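Local coordinates for protein inosine-uridine nucleoside N-ribohydrolase (Xanthomonas oryzae pv. oryzae, PDB 4KL0) that binds calcium and probably hydrolyses N-glycosyl bonds of nucleosides, though its role as a bacterial effector is unsettled, at residues T278-V286 with I307-N315. Residues are numbered along the deposited sequence; the frame is centred on the assembly and turned at random.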
# COMPACT_ATOMS: atom_id res chain seq x y z
N THR A 278 13.77 -2.54 24.92
CA THR A 278 12.93 -3.74 25.00
C THR A 278 11.49 -3.36 25.35
O THR A 278 10.53 -3.98 24.85
CB THR A 278 13.49 -4.74 26.02
OG1 THR A 278 14.79 -5.21 25.59
CG2 THR A 278 12.53 -5.94 26.18
N ALA A 279 11.34 -2.34 26.20
CA ALA A 279 10.04 -1.82 26.58
C ALA A 279 9.28 -1.23 25.40
O ALA A 279 8.04 -1.32 25.32
CB ALA A 279 10.20 -0.75 27.65
N TRP A 280 10.01 -0.61 24.49
CA TRP A 280 9.32 -0.04 23.36
C TRP A 280 8.84 -1.19 22.46
O TRP A 280 7.76 -1.13 21.88
CB TRP A 280 10.24 0.86 22.57
CG TRP A 280 9.68 1.20 21.26
CD1 TRP A 280 8.86 2.25 20.99
CD2 TRP A 280 9.86 0.49 20.03
NE1 TRP A 280 8.55 2.27 19.66
CE2 TRP A 280 9.14 1.19 19.04
CE3 TRP A 280 10.57 -0.66 19.67
CZ2 TRP A 280 9.09 0.78 17.69
CZ3 TRP A 280 10.55 -1.06 18.34
CH2 TRP A 280 9.81 -0.34 17.36
N PHE A 281 9.64 -2.24 22.39
CA PHE A 281 9.30 -3.37 21.53
C PHE A 281 8.05 -4.12 22.05
O PHE A 281 7.09 -4.35 21.29
CB PHE A 281 10.46 -4.33 21.39
CG PHE A 281 10.20 -5.44 20.40
CD1 PHE A 281 9.44 -6.55 20.76
CD2 PHE A 281 10.76 -5.39 19.13
CE1 PHE A 281 9.18 -7.57 19.84
CE2 PHE A 281 10.50 -6.42 18.22
CZ PHE A 281 9.72 -7.52 18.59
N PHE A 282 8.06 -4.51 23.33
CA PHE A 282 6.85 -5.11 23.92
C PHE A 282 5.58 -4.20 23.80
O PHE A 282 4.47 -4.67 23.49
CB PHE A 282 7.12 -5.61 25.36
CG PHE A 282 7.74 -6.98 25.40
CD1 PHE A 282 7.00 -8.09 25.84
CD2 PHE A 282 9.02 -7.19 24.96
CE1 PHE A 282 7.55 -9.37 25.82
CE2 PHE A 282 9.59 -8.45 24.95
CZ PHE A 282 8.86 -9.56 25.39
N ARG A 283 5.75 -2.90 23.99
CA ARG A 283 4.62 -1.96 23.92
C ARG A 283 4.14 -1.73 22.47
O ARG A 283 3.00 -1.29 22.21
CB ARG A 283 5.03 -0.65 24.58
CG ARG A 283 4.14 0.54 24.33
CD ARG A 283 4.62 1.74 25.13
NE ARG A 283 5.63 2.58 24.47
CZ ARG A 283 6.89 2.72 24.90
NH1 ARG A 283 7.32 2.07 25.97
NH2 ARG A 283 7.74 3.52 24.26
N THR A 284 5.01 -2.03 21.52
CA THR A 284 4.66 -1.80 20.15
C THR A 284 4.06 -3.06 19.53
O THR A 284 3.10 -2.94 18.74
CB THR A 284 5.86 -1.38 19.34
OG1 THR A 284 6.29 -0.09 19.77
CG2 THR A 284 5.51 -1.29 17.85
N PHE A 285 4.62 -4.21 19.86
CA PHE A 285 4.28 -5.48 19.18
C PHE A 285 3.54 -6.50 20.03
O PHE A 285 3.01 -7.50 19.52
CB PHE A 285 5.52 -6.13 18.58
CG PHE A 285 6.20 -5.27 17.55
CD1 PHE A 285 5.67 -5.11 16.27
CD2 PHE A 285 7.36 -4.56 17.89
CE1 PHE A 285 6.29 -4.30 15.34
CE2 PHE A 285 7.97 -3.73 16.97
CZ PHE A 285 7.44 -3.62 15.68
N VAL A 286 3.56 -6.29 21.35
CA VAL A 286 3.01 -7.29 22.21
C VAL A 286 1.81 -6.71 22.96
O VAL A 286 0.76 -7.38 23.03
CB VAL A 286 4.06 -7.84 23.18
CG1 VAL A 286 3.41 -8.89 24.11
CG2 VAL A 286 5.23 -8.47 22.41
N ILE A 307 10.30 -14.86 21.06
CA ILE A 307 9.55 -13.60 20.95
C ILE A 307 8.42 -13.63 19.88
O ILE A 307 7.29 -13.16 20.13
CB ILE A 307 10.52 -12.44 20.63
CG1 ILE A 307 11.42 -12.18 21.84
CG2 ILE A 307 9.72 -11.19 20.27
CD1 ILE A 307 10.65 -11.62 23.03
N TRP A 308 8.73 -14.18 18.71
CA TRP A 308 7.75 -14.36 17.60
C TRP A 308 6.39 -14.81 18.13
O TRP A 308 5.37 -14.12 17.89
CB TRP A 308 8.29 -15.32 16.53
CG TRP A 308 7.43 -15.44 15.24
CD1 TRP A 308 7.00 -16.60 14.65
CD2 TRP A 308 6.95 -14.37 14.39
NE1 TRP A 308 6.28 -16.32 13.50
CE2 TRP A 308 6.24 -14.96 13.32
CE3 TRP A 308 7.05 -12.96 14.44
CZ2 TRP A 308 5.64 -14.20 12.30
CZ3 TRP A 308 6.46 -12.21 13.43
CH2 TRP A 308 5.76 -12.82 12.39
N PRO A 309 6.35 -15.90 18.95
CA PRO A 309 5.04 -16.30 19.49
C PRO A 309 4.33 -15.27 20.38
O PRO A 309 3.11 -15.27 20.54
CB PRO A 309 5.37 -17.55 20.35
CG PRO A 309 6.63 -18.09 19.77
CD PRO A 309 7.41 -16.85 19.32
N GLN A 310 5.07 -14.39 21.03
CA GLN A 310 4.35 -13.42 21.86
C GLN A 310 3.79 -12.22 21.08
O GLN A 310 2.96 -11.42 21.60
CB GLN A 310 5.26 -12.90 22.96
CG GLN A 310 5.56 -13.91 24.06
CD GLN A 310 6.28 -13.22 25.17
OE1 GLN A 310 5.79 -12.22 25.69
NE2 GLN A 310 7.50 -13.65 25.45
N VAL A 311 4.28 -12.05 19.86
CA VAL A 311 3.84 -10.88 19.10
C VAL A 311 2.39 -11.07 18.73
O VAL A 311 2.00 -12.18 18.31
CB VAL A 311 4.71 -10.68 17.85
CG1 VAL A 311 4.04 -9.66 16.92
CG2 VAL A 311 6.11 -10.23 18.28
N THR A 312 1.60 -10.01 18.91
CA THR A 312 0.18 -9.95 18.54
C THR A 312 -0.23 -8.81 17.55
O THR A 312 -1.35 -8.81 17.01
CB THR A 312 -0.72 -9.82 19.82
OG1 THR A 312 -0.63 -8.49 20.36
CG2 THR A 312 -0.29 -10.81 20.88
N LYS A 313 0.65 -7.84 17.29
CA LYS A 313 0.22 -6.61 16.61
C LYS A 313 1.19 -6.26 15.48
O LYS A 313 2.31 -5.80 15.77
CB LYS A 313 0.26 -5.43 17.59
CG LYS A 313 -0.62 -5.60 18.84
CD LYS A 313 -0.82 -4.25 19.55
CE LYS A 313 0.16 -4.05 20.72
NZ LYS A 313 0.28 -2.60 21.12
N LEU A 314 0.78 -6.44 14.22
CA LEU A 314 1.61 -6.11 13.06
C LEU A 314 0.77 -5.19 12.15
O LEU A 314 -0.36 -5.56 11.73
CB LEU A 314 2.03 -7.38 12.30
CG LEU A 314 2.90 -8.33 13.16
CD1 LEU A 314 2.90 -9.68 12.48
CD2 LEU A 314 4.33 -7.75 13.40
N ASN A 315 1.30 -4.00 11.83
CA ASN A 315 0.50 -3.05 11.04
C ASN A 315 0.44 -3.32 9.52
O ASN A 315 1.48 -3.73 8.93
CB ASN A 315 1.04 -1.65 11.28
CG ASN A 315 0.90 -1.25 12.72
OD1 ASN A 315 -0.06 -1.64 13.41
ND2 ASN A 315 1.85 -0.44 13.20
O HOH W 1 2.82 -3.03 15.89
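F285 offers its backbone carbonyl to two successive amides of the loop that runs past the C-terminal end of helix 278-285: O accepts from T312 N at 2.9 Å, close to the line of the C=O bond, and from K313 N at 3.3 Å, a more bent bond that arrives above the carbonyl plane. The CA-H of V311 adds a third, softer contact to the same oxygen. Two residues earlier, R283 O accepts from K313 NZ (3.2 Å), again from above its plane; a bend in the lysine chain at chi3 (-97°) folds the ammonium back over the last turn, where the partial negative charge of the helix C-terminus would probably favour it. A water donating to both T284 O and K313 O bridges the two backbones, while T312 OG1 makes a weak bond to V286 O.

Apolar side chains extend the contact beyond these bonds. The F285 ring, with K313 O near its plane at the edge, touches L314 CD2 through CD1 (4.1 Å). F281 swings its ring out by placing CG anti to the backbone N (chi1 -174°), and CE1 meets I307 CG2 at 3.7 Å. The other branch of I307 ends in CD1, which lies against CZ of F282 (3.6 Å); at that ring's edge sits Q310 OE1, its amide plane turned 66° from the ring.

Behind this seam, W265 packs edge-to-face on F281, and L261 and L264 of helix 248-269 back F285. The contact illustrates how a passing loop supplies donors to the carbonyls of a helix's last turn: the amides of T312 and K313 and the ammonium of K313 bind carbonyls of F285 and R283, joining peripheral helix 278-285 to the segment leading into helix 317-325, which carries the calcium ligand D318.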